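Local coordinates for protein spherulin-4 (Aspergillus clavatus, PDB 5C5G) that acts as a (beta/alpha)-barrel glycoside hydrolase that binds N-acetyl-D-galactosamine and probably serves the biosynthesis of the fungal exopolysaccharide galactosaminogalactan, at residues D24-V29 with F38-N43; P63-A66 with R72-G75; S212-L217 with G242-E247. One frame throughout, in Å; residues are numbered along the deposited sequence.

In the fold
Contacts 1 and 2 are buried and belong to successive beta-alpha-beta units of the barrel, their centres about 8 Å apart, whereas contact 3 is partly exposed and lies about 17 Å from contact 1 and about 25 Å from contact 2, centre to centre. The first two share a sheet: strands 38-42 and 71-78 are neighbours, with Val40 O 2.8 Å from Leu74 N, and the side chains that meet in both are aliphatic or aromatic. Contact 3 joins two outer helices, where an amide oxygen and the beta carbon of a glutamate enter. Trp245 connects it to contact 1, its NE1 hydrogen-bonded to Pro25 O at 3.0 Å.

Contact 1: residues D24-V29 with F38-N43; sequences DPLEDV and FTVVIN
Leu26 and Val29 of the helix in 24-29 meet Phe38 and Val40 of strand 38-42 through apolar side chains. The helix runs nearly antiparallel to the strand, with 161° between their N-to-C directions. Their axes come no nearer than 11.5 Å, so side chains have to bridge the gap. The strand supplies alternate residues: the beta carbons of Phe38 and Val40 point toward the helix.

The closely packed part has two places. At the first, Val29 crosses Phe38 at about a right angle, its CG2 methyl 3.9 Å from Phe38 CE2. The backbone takes part as well, since Val29 O lies 3.8 Å from Phe38 CZ in an oblique approach to the ring. At the second, Leu26 and Val40 reach toward each other tip to tip, Leu26 CD2 standing 4.1 Å from Val40 CG1. With its CG anti to the backbone N (chi1 172°), Leu26 extends far enough to serve both strand residues, because its other methyl, CD1, comes 4.2 Å from Phe38 CD2, again obliquely. Leu26 CD1 and Val29 CG2 therefore share the CD2-CE2 flank of one ring. All four residues are buried.

The other side of the helix is open. Asp24 and Asp28 are exposed to solvent, while the partly exposed Glu27 is hydrogen-bonded through OE2 to Tyr68 OH.

Trp245 and Val249 of helix 245-252 close the apolar group from one flank: Trp245 touches Leu26 and Val29, and Val249 touches Val29 and Phe38. The contact thus lies in the unit strand 9-13, helix 24-32, strand 38-42, whose second strand is hydrogen-bonded in the barrel between strands 9-13 and 71-78.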
ATOM      1  N   ASP A  24       7.838  15.446   3.394  1.00 15.53           N
ATOM      2  CA  ASP A  24       8.300  15.672   4.754  1.00 15.67           C
ATOM      3  C   ASP A  24       7.356  15.113   5.816  1.00 15.56           C
ATOM      4  O   ASP A  24       7.823  14.554   6.796  1.00 15.34           O
ATOM      5  CB  ASP A  24       8.529  17.162   5.023  1.00 19.72           C
ATOM      6  CG  ASP A  24       9.828  17.698   4.412  1.00 22.68           C
ATOM      7  OD1 ASP A  24      10.524  16.973   3.673  1.00 22.63           O
ATOM      8  OD2 ASP A  24      10.153  18.871   4.681  1.00 26.42           O
ATOM      9  N   PRO A  25       6.031  15.247   5.637  1.00 14.45           N
ATOM     10  CA  PRO A  25       5.172  14.721   6.710  1.00 15.45           C
ATOM     11  C   PRO A  25       5.278  13.211   6.869  1.00 13.95           C
ATOM     12  O   PRO A  25       5.039  12.694   7.963  1.00 13.59           O
ATOM     13  CB  PRO A  25       3.765  15.119   6.258  1.00 16.45           C
ATOM     14  CG  PRO A  25       3.969  16.323   5.408  1.00 16.78           C
ATOM     15  CD  PRO A  25       5.258  16.031   4.666  1.00 15.61           C
ATOM     16  N   LEU A  26       5.642  12.509   5.803  1.00 12.39           N
ATOM     17  CA  LEU A  26       5.869  11.082   5.891  1.00 11.99           C
ATOM     18  C   LEU A  26       7.229  10.814   6.523  1.00 12.42           C
ATOM     19  O   LEU A  26       7.354   9.989   7.442  1.00 13.00           O
ATOM     20  CB  LEU A  26       5.768  10.414   4.514  1.00 11.75           C
ATOM     21  CG  LEU A  26       6.181   8.942   4.478  1.00 11.58           C
ATOM     22  CD1 LEU A  26       5.331   8.090   5.391  1.00 11.90           C
ATOM     23  CD2 LEU A  26       6.100   8.419   3.063  1.00 13.22           C
ATOM     24  N   GLU A  27       8.260  11.506   6.066  1.00 13.09           N
ATOM     25  CA  GLU A  27       9.566  11.257   6.637  1.00 13.92           C
ATOM     26  C   GLU A  27       9.551  11.553   8.123  1.00 15.12           C
ATOM     27  O   GLU A  27      10.198  10.857   8.906  1.00 15.72           O
ATOM     28  CB  GLU A  27      10.652  12.060   5.939  1.00 16.95           C
ATOM     29  CG  GLU A  27      12.037  11.557   6.309  1.00 19.91           C
ATOM     30  CD  GLU A  27      13.144  12.299   5.627  1.00 22.02           C
ATOM     31  OE1 GLU A  27      12.863  13.139   4.743  1.00 24.74           O
ATOM     32  OE2 GLU A  27      14.304  12.037   5.991  1.00 23.14           O
ATOM     33  N   ASP A  28       8.810  12.583   8.519  1.00 14.79           N
ATOM     34  CA  ASP A  28       8.765  12.961   9.924  1.00 17.19           C
ATOM     35  C   ASP A  28       8.204  11.837  10.795  1.00 15.50           C
ATOM     36  O   ASP A  28       8.760  11.550  11.853  1.00 16.93           O
ATOM     37  CB  ASP A  28       7.964  14.241  10.117  1.00 19.40           C
ATOM     38  CG  ASP A  28       8.712  15.490   9.632  1.00 30.17           C
ATOM     39  OD1 ASP A  28       9.935  15.422   9.386  1.00 31.34           O
ATOM     40  OD2 ASP A  28       8.067  16.551   9.511  1.00 32.99           O
ATOM     41  N   VAL A  29       7.130  11.184  10.367  1.00 13.28           N
ATOM     42  CA  VAL A  29       6.575  10.110  11.186  1.00 13.79           C
ATOM     43  C   VAL A  29       7.409   8.827  11.091  1.00 12.64           C
ATOM     44  O   VAL A  29       7.492   8.085  12.069  1.00 13.94           O
ATOM     45  CB  VAL A  29       5.084   9.821  10.874  1.00 13.07           C
ATOM     46  CG1 VAL A  29       4.241  11.052  11.137  1.00 15.08           C
ATOM     47  CG2 VAL A  29       4.885   9.318   9.447  1.00 14.16           C
ATOM     48  N   PHE A  38       6.298   0.745   7.738  1.00  9.78           N
ATOM     49  CA  PHE A  38       5.571   1.503   6.736  1.00  9.60           C
ATOM     50  C   PHE A  38       5.699   0.810   5.390  1.00 10.96           C
ATOM     51  O   PHE A  38       6.805   0.512   4.939  1.00 12.31           O
ATOM     52  CB  PHE A  38       6.135   2.917   6.610  1.00 10.73           C
ATOM     53  CG  PHE A  38       5.946   3.778   7.831  1.00 10.30           C
ATOM     54  CD1 PHE A  38       6.808   3.687   8.908  1.00 10.73           C
ATOM     55  CD2 PHE A  38       4.926   4.695   7.892  1.00 10.14           C
ATOM     56  CE1 PHE A  38       6.646   4.485  10.026  1.00 11.47           C
ATOM     57  CE2 PHE A  38       4.755   5.488   9.016  1.00 10.98           C
ATOM     58  CZ  PHE A  38       5.624   5.387  10.073  1.00 12.11           C
ATOM     59  N   THR A  39       4.568   0.576   4.746  1.00  8.91           N
ATOM     60  CA  THR A  39       4.526   0.066   3.383  1.00  9.27           C
ATOM     61  C   THR A  39       4.154   1.248   2.515  1.00 10.05           C
ATOM     62  O   THR A  39       3.050   1.772   2.670  1.00 10.61           O
ATOM     63  CB  THR A  39       3.472  -1.019   3.230  1.00  9.83           C
ATOM     64  OG1 THR A  39       3.802  -2.105   4.098  1.00 12.06           O
ATOM     65  CG2 THR A  39       3.426  -1.528   1.792  1.00 11.16           C
ATOM     66  N   VAL A  40       5.040   1.676   1.624  1.00  8.98           N
ATOM     67  CA  VAL A  40       4.863   2.941   0.930  1.00  9.32           C
ATOM     68  C   VAL A  40       4.819   2.680  -0.565  1.00  8.90           C
ATOM     69  O   VAL A  40       5.793   2.216  -1.149  1.00 10.31           O
ATOM     70  CB  VAL A  40       6.005   3.889   1.287  1.00 10.04           C
ATOM     71  CG1 VAL A  40       5.870   5.208   0.534  1.00 11.62           C
ATOM     72  CG2 VAL A  40       6.065   4.128   2.794  1.00 11.39           C
ATOM     73  N   VAL A  41       3.686   2.980  -1.189  1.00  8.88           N
ATOM     74  CA  VAL A  41       3.555   2.787  -2.626  1.00  9.46           C
ATOM     75  C   VAL A  41       3.925   4.074  -3.328  1.00  8.69           C
ATOM     76  O   VAL A  41       3.342   5.129  -3.051  1.00 11.41           O
ATOM     77  CB  VAL A  41       2.125   2.425  -3.016  1.00  9.45           C
ATOM     78  CG1 VAL A  41       2.037   2.168  -4.499  1.00 11.50           C
ATOM     79  CG2 VAL A  41       1.646   1.209  -2.217  1.00 12.10           C
ATOM     80  N   ILE A  42       4.866   3.997  -4.240  1.00  9.63           N
ATOM     81  CA  ILE A  42       5.187   5.164  -5.057  1.00 11.80           C
ATOM     82  C   ILE A  42       4.726   4.898  -6.487  1.00 11.88           C
ATOM     83  O   ILE A  42       4.623   3.750  -6.957  1.00 13.05           O
ATOM     84  CB  ILE A  42       6.646   5.578  -4.940  1.00 16.66           C
ATOM     85  CG1 ILE A  42       7.526   4.414  -5.287  1.00 15.26           C
ATOM     86  CG2 ILE A  42       6.979   6.071  -3.495  1.00 17.79           C
ATOM     87  CD1 ILE A  42       7.860   4.276  -6.745  1.00 24.36           C
ATOM     88  N   ASN A  43       4.429   5.982  -7.174  1.00 11.44           N
ATOM     89  CA  ASN A  43       3.629   5.921  -8.381  1.00  9.83           C
ATOM     90  C   ASN A  43       3.922   7.133  -9.253  1.00 10.14           C
ATOM     91  O   ASN A  43       3.175   8.098  -9.252  1.00 11.82           O
ATOM     92  CB  ASN A  43       2.160   5.870  -7.962  1.00 11.05           C
ATOM     93  CG  ASN A  43       1.225   5.747  -9.112  1.00 11.63           C
ATOM     94  OD1 ASN A  43       1.635   5.486 -10.245  1.00 11.50           O
ATOM     95  ND2 ASN A  43      -0.058   5.929  -8.841  1.00 13.74           N
TER

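Contact 2: residues P63-A66 with R72-G75; sequences PKLA and RLLG
Apolar side-chain contacts make up the meeting of 63-66 with 72-75, and Leu73 receives both of them. Its CD1 methyl lies 3.8 Å from Ala66 CB and 4.0 Å from Ala66 N, so this branch rests against the helix backbone as well as the small side chain. The other branch turns to Leu65, with Leu73 CD2 4.2 Å from Leu65 CD1. Having CG anti to the carbonyl carbon (chi1 -67°) carries the Leu73 branch out from the strand toward the helix, where its two methyls diverge to Ala66 and Leu65. The small Ala66 side chain sits where the backbones are close, Ala66 CA being 6.8 Å from Leu73 CA.

The charged interactions involve partners beyond the two segments: Lys64 NZ forms a salt bridge with Glu61, and Arg72 NE forms one with Asp146. Further apolar neighbours bury the leucines, Leu26 and Ile30 of helix 24-32 touching Leu65 and Val40 of strand 38-42 touching Leu73.

The arrangement is the return half of a right-handed beta-alpha-beta crossover, in which helix 56-66 lies outside strand 71-78, as in the repeating unit of a TIM-type (beta/alpha) barrel.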
ATOM      1  N   PRO A  63      15.352   7.716  -2.740  1.00 13.69           N
ATOM      2  CA  PRO A  63      16.436   7.174  -1.909  1.00 14.25           C
ATOM      3  C   PRO A  63      16.387   7.624  -0.452  1.00 15.46           C
ATOM      4  O   PRO A  63      16.843   6.888   0.428  1.00 16.39           O
ATOM      5  CB  PRO A  63      17.699   7.699  -2.608  1.00 17.09           C
ATOM      6  CG  PRO A  63      17.290   7.854  -4.011  1.00 18.90           C
ATOM      7  CD  PRO A  63      15.885   8.373  -3.947  1.00 14.17           C
ATOM      8  N   LYS A  64      15.854   8.812  -0.195  1.00 14.49           N
ATOM      9  CA  LYS A  64      15.719   9.280   1.181  1.00 15.75           C
ATOM     10  C   LYS A  64      14.784   8.381   1.981  1.00 14.71           C
ATOM     11  O   LYS A  64      15.061   8.053   3.132  1.00 16.81           O
ATOM     12  CB  LYS A  64      15.230  10.726   1.222  1.00 17.43           C
ATOM     13  CG  LYS A  64      16.247  11.704   0.662  1.00 20.02           C
ATOM     14  CD  LYS A  64      15.637  13.058   0.318  1.00 23.49           C
ATOM     15  CE  LYS A  64      14.964  13.706   1.508  1.00 25.36           C
ATOM     16  NZ  LYS A  64      14.311  14.989   1.121  1.00 25.38           N
ATOM     17  N   LEU A  65      13.675   7.978   1.372  1.00 13.27           N
ATOM     18  CA  LEU A  65      12.753   7.076   2.062  1.00 13.00           C
ATOM     19  C   LEU A  65      13.329   5.682   2.152  1.00 13.38           C
ATOM     20  O   LEU A  65      13.185   5.011   3.177  1.00 14.05           O
ATOM     21  CB  LEU A  65      11.389   7.007   1.365  1.00 14.09           C
ATOM     22  CG  LEU A  65      10.554   8.282   1.303  1.00 14.38           C
ATOM     23  CD1 LEU A  65       9.209   7.970   0.691  1.00 13.25           C
ATOM     24  CD2 LEU A  65      10.374   8.925   2.669  1.00 18.70           C
ATOM     25  N   ALA A  66      13.969   5.234   1.078  1.00 13.24           N
ATOM     26  CA  ALA A  66      14.533   3.890   1.025  1.00 13.95           C
ATOM     27  C   ALA A  66      15.616   3.690   2.082  1.00 15.78           C
ATOM     28  O   ALA A  66      15.883   2.568   2.487  1.00 17.31           O
ATOM     29  CB  ALA A  66      15.095   3.609  -0.354  1.00 15.77           C
ATOM     30  N   ARG A  72       9.202  -0.002   3.548  1.00  9.76           N
ATOM     31  CA  ARG A  72       9.220  -0.902   2.400  1.00  9.92           C
ATOM     32  C   ARG A  72       8.515  -0.227   1.253  1.00 10.01           C
ATOM     33  O   ARG A  72       7.283  -0.107   1.245  1.00 10.15           O
ATOM     34  CB  ARG A  72       8.526  -2.220   2.736  1.00 12.74           C
ATOM     35  CG  ARG A  72       9.253  -3.058   3.776  1.00 20.72           C
ATOM     36  CD  ARG A  72      10.635  -3.511   3.292  1.00 28.23           C
ATOM     37  NE  ARG A  72      11.334  -4.302   4.309  1.00 33.11           N
ATOM     38  CZ  ARG A  72      12.114  -3.787   5.253  1.00 37.06           C
ATOM     39  NH1 ARG A  72      12.699  -4.586   6.138  1.00 33.60           N
ATOM     40  NH2 ARG A  72      12.318  -2.476   5.317  1.00 29.86           N
ATOM     41  N   LEU A  73       9.298   0.251   0.292  1.00  8.94           N
ATOM     42  CA  LEU A  73       8.763   0.886  -0.890  1.00  8.87           C
ATOM     43  C   LEU A  73       8.281  -0.163  -1.873  1.00  8.35           C
ATOM     44  O   LEU A  73       8.924  -1.183  -2.084  1.00  9.56           O
ATOM     45  CB  LEU A  73       9.828   1.716  -1.595  1.00 10.10           C
ATOM     46  CG  LEU A  73      10.313   2.932  -0.833  1.00 10.49           C
ATOM     47  CD1 LEU A  73      11.476   3.567  -1.549  1.00 16.85           C
ATOM     48  CD2 LEU A  73       9.240   3.962  -0.649  1.00 18.10           C
ATOM     49  N   LEU A  74       7.154   0.138  -2.503  1.00  8.06           N
ATOM     50  CA  LEU A  74       6.599  -0.696  -3.569  1.00  7.89           C
ATOM     51  C   LEU A  74       6.360   0.160  -4.793  1.00  8.43           C
ATOM     52  O   LEU A  74       5.914   1.305  -4.686  1.00  9.32           O
ATOM     53  CB  LEU A  74       5.254  -1.301  -3.155  1.00  8.31           C
ATOM     54  CG  LEU A  74       5.202  -2.084  -1.839  1.00  9.25           C
ATOM     55  CD1 LEU A  74       3.783  -2.573  -1.603  1.00 10.50           C
ATOM     56  CD2 LEU A  74       6.134  -3.256  -1.824  1.00  9.94           C
ATOM     57  N   GLY A  75       6.592  -0.420  -5.958  1.00  8.53           N
ATOM     58  CA  GLY A  75       6.259   0.256  -7.204  1.00  8.18           C
ATOM     59  C   GLY A  75       4.826  -0.026  -7.641  1.00  8.36           C
ATOM     60  O   GLY A  75       4.432  -1.194  -7.720  1.00  8.67           O
TER

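Contact 3: residues S212-L217 with G242-E247; sequences SDLRGL and GGQWSE
Leu214 and Glu247 mark the closest backbone approach, their CA atoms 8.6 Å apart, where the first turns of two outer helices of the (beta/alpha) barrel, 212-224 and 245-252, come together. The chain enters the second helix through a type I beta turn from Gly242 to Trp245, closed by a bond from Trp245 N to Gly242 O of 3.1 Å. Gln244, the third residue of that turn, occupies the N-cap position. In 212-217 the helix is regular from its start, with Gly216 N bonded to Ser212 O at 3.0 Å.

A single branch of Leu214 carries the side-chain contact. With CG anti to the backbone N (chi1 -176°), the buried leucine points its CD2 methyl at both partners, whose directions from it diverge by a little under a right angle. One is Glu247, whose CB is 4.4 Å from Leu214 CD2. Only the aliphatic root of this exposed residue is used: its beta carbon points toward helix 212-217, but the bend at chi2 (85°) takes the carboxylate away from it.

The other partner is Gln244. Its chain runs extended beyond CG and slides past Leu214 in the opposite direction. The amide oxygen makes the nearest approach, a van der Waals contact between a polar atom and a hydrocarbon, and the beta carbon is also beside the methyl, Gln244 CB lying 4.3 Å from Leu214 CD2.

On the far side of the turn, Trp245 points away from helix 212-217 and its ring meets that of Phe241. Leu214 is covered further by His232 and by Leu251 of helix 245-252. In the Gln244 amide, NE2 makes a weak hydrogen bond to Thr207 O, while OE1 packs on the Leu214 CD2 methyl at 3.5 Å.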
ATOM      1  N   SER A 212     -10.201  10.060  21.281  1.00 10.57           N
ATOM      2  CA  SER A 212     -10.551   8.690  21.624  1.00 10.80           C
ATOM      3  C   SER A 212     -11.435   8.034  20.565  1.00 11.10           C
ATOM      4  O   SER A 212     -11.435   6.811  20.447  1.00 11.34           O
ATOM      5  CB  SER A 212     -11.211   8.626  22.994  1.00 12.49           C
ATOM      6  OG  SER A 212     -12.359   9.449  23.062  1.00 11.48           O
ATOM      7  N   ASP A 213     -12.207   8.807  19.802  1.00 10.35           N
ATOM      8  CA  ASP A 213     -13.018   8.234  18.730  1.00 10.66           C
ATOM      9  C   ASP A 213     -12.110   7.647  17.642  1.00 11.23           C
ATOM     10  O   ASP A 213     -12.388   6.573  17.092  1.00 11.05           O
ATOM     11  CB  ASP A 213     -13.956   9.267  18.088  1.00 11.35           C
ATOM     12  CG  ASP A 213     -15.101   9.702  18.981  1.00 12.73           C
ATOM     13  OD1 ASP A 213     -15.256   9.212  20.119  1.00 12.88           O
ATOM     14  OD2 ASP A 213     -15.876  10.578  18.524  1.00 14.20           O
ATOM     15  N   LEU A 214     -11.027   8.344  17.321  1.00 10.47           N
ATOM     16  CA  LEU A 214     -10.071   7.852  16.339  1.00  9.96           C
ATOM     17  C   LEU A 214      -9.306   6.645  16.899  1.00 10.27           C
ATOM     18  O   LEU A 214      -9.022   5.688  16.175  1.00 10.45           O
ATOM     19  CB  LEU A 214      -9.088   8.954  15.929  1.00 11.27           C
ATOM     20  CG  LEU A 214      -8.092   8.564  14.832  1.00 10.81           C
ATOM     21  CD1 LEU A 214      -8.787   8.136  13.536  1.00 11.44           C
ATOM     22  CD2 LEU A 214      -7.160   9.739  14.569  1.00 12.64           C
ATOM     23  N   ARG A 215      -8.952   6.697  18.177  1.00  9.85           N
ATOM     24  CA  ARG A 215      -8.306   5.562  18.821  1.00 10.38           C
ATOM     25  C   ARG A 215      -9.170   4.315  18.648  1.00 10.52           C
ATOM     26  O   ARG A 215      -8.654   3.242  18.309  1.00 10.73           O
ATOM     27  CB  ARG A 215      -8.064   5.835  20.296  1.00 11.48           C
ATOM     28  CG  ARG A 215      -7.347   4.700  21.020  1.00 11.95           C
ATOM     29  CD  ARG A 215      -7.049   5.128  22.442  1.00 15.74           C
ATOM     30  NE  ARG A 215      -6.260   4.142  23.183  1.00 25.00           N
ATOM     31  CZ  ARG A 215      -4.928   4.129  23.253  1.00 33.06           C
ATOM     32  NH1 ARG A 215      -4.207   5.055  22.631  1.00 32.69           N
ATOM     33  NH2 ARG A 215      -4.313   3.181  23.949  1.00 34.04           N
ATOM     34  N   GLY A 216     -10.469   4.428  18.899  1.00 10.55           N
ATOM     35  CA  GLY A 216     -11.362   3.296  18.762  1.00 10.45           C
ATOM     36  C   GLY A 216     -11.391   2.759  17.343  1.00 10.54           C
ATOM     37  O   GLY A 216     -11.351   1.547  17.140  1.00 11.89           O
ATOM     38  N   LEU A 217     -11.452   3.644  16.355  1.00 10.64           N
ATOM     39  CA  LEU A 217     -11.438   3.208  14.963  1.00  9.97           C
ATOM     40  C   LEU A 217     -10.151   2.456  14.637  1.00  9.64           C
ATOM     41  O   LEU A 217     -10.203   1.377  14.047  1.00 10.49           O
ATOM     42  CB  LEU A 217     -11.622   4.397  14.031  1.00 10.68           C
ATOM     43  CG  LEU A 217     -11.528   4.076  12.528  1.00 10.62           C
ATOM     44  CD1 LEU A 217     -12.577   3.088  12.105  1.00 12.02           C
ATOM     45  CD2 LEU A 217     -11.639   5.351  11.711  1.00 12.21           C
ATOM     46  N   GLY A 242      -3.677  13.998   5.619  1.00 11.69           N
ATOM     47  CA  GLY A 242      -4.854  14.395   6.359  1.00 12.45           C
ATOM     48  C   GLY A 242      -4.503  15.173   7.605  1.00 13.73           C
ATOM     49  O   GLY A 242      -3.377  15.113   8.112  1.00 13.43           O
ATOM     50  N   GLY A 243      -5.491  15.887   8.125  1.00 13.43           N
ATOM     51  CA  GLY A 243      -5.283  16.716   9.289  1.00 14.85           C
ATOM     52  C   GLY A 243      -4.933  15.985  10.566  1.00 15.37           C
ATOM     53  O   GLY A 243      -4.464  16.623  11.507  1.00 17.12           O
ATOM     54  N   GLN A 244      -5.155  14.674  10.605  1.00 12.33           N
ATOM     55  CA  GLN A 244      -4.820  13.867  11.780  1.00 12.99           C
ATOM     56  C   GLN A 244      -3.825  12.769  11.433  1.00 12.07           C
ATOM     57  O   GLN A 244      -3.775  11.734  12.074  1.00 12.07           O
ATOM     58  CB  GLN A 244      -6.091  13.288  12.402  1.00 13.72           C
ATOM     59  CG  GLN A 244      -6.960  14.401  12.991  1.00 17.43           C
ATOM     60  CD  GLN A 244      -8.255  13.900  13.564  1.00 18.68           C
ATOM     61  OE1 GLN A 244      -8.263  13.077  14.479  1.00 18.54           O
ATOM     62  NE2 GLN A 244      -9.364  14.378  13.014  1.00 19.81           N
ATOM     63  N   TRP A 245      -3.023  13.004  10.400  1.00 11.03           N
ATOM     64  CA  TRP A 245      -2.017  12.036   9.984  1.00 10.82           C
ATOM     65  C   TRP A 245      -1.063  11.661  11.126  1.00 11.28           C
ATOM     66  O   TRP A 245      -0.830  10.480  11.389  1.00 11.49           O
ATOM     67  CB  TRP A 245      -1.263  12.609   8.790  1.00 12.05           C
ATOM     68  CG  TRP A 245       0.028  11.935   8.424  1.00 10.85           C
ATOM     69  CD1 TRP A 245       1.267  12.481   8.509  1.00 12.40           C
ATOM     70  CD2 TRP A 245       0.199  10.624   7.884  1.00 10.90           C
ATOM     71  NE1 TRP A 245       2.209  11.595   8.052  1.00 12.36           N
ATOM     72  CE2 TRP A 245       1.579  10.443   7.671  1.00 11.72           C
ATOM     73  CE3 TRP A 245      -0.672   9.586   7.567  1.00 11.39           C
ATOM     74  CZ2 TRP A 245       2.110   9.258   7.162  1.00 12.08           C
ATOM     75  CZ3 TRP A 245      -0.137   8.402   7.062  1.00 11.54           C
ATOM     76  CH2 TRP A 245       1.235   8.264   6.850  1.00 11.54           C
ATOM     77  N   SER A 246      -0.524  12.649  11.825  1.00 11.70           N
ATOM     78  CA  SER A 246       0.423  12.343  12.892  1.00 14.31           C
ATOM     79  C   SER A 246      -0.274  11.572  14.018  1.00 13.12           C
ATOM     80  O   SER A 246       0.315  10.671  14.604  1.00 13.03           O
ATOM     81  CB  SER A 246       1.116  13.604  13.416  1.00 21.79           C
ATOM     82  OG  SER A 246       0.183  14.553  13.866  1.00 32.65           O
ATOM     83  N   GLU A 247      -1.514  11.948  14.333  1.00 12.43           N
ATOM     84  CA  GLU A 247      -2.279  11.270  15.373  1.00 13.22           C
ATOM     85  C   GLU A 247      -2.561   9.822  14.973  1.00 11.74           C
ATOM     86  O   GLU A 247      -2.450   8.919  15.793  1.00 11.93           O
ATOM     87  CB  GLU A 247      -3.591  12.007  15.664  1.00 13.11           C
ATOM     88  CG  GLU A 247      -3.416  13.321  16.400  1.00 17.78           C
ATOM     89  CD  GLU A 247      -3.123  14.519  15.502  1.00 18.81           C
ATOM     90  OE1 GLU A 247      -2.878  14.385  14.287  1.00 17.99           O
ATOM     91  OE2 GLU A 247      -3.122  15.640  16.051  1.00 24.80           O
TER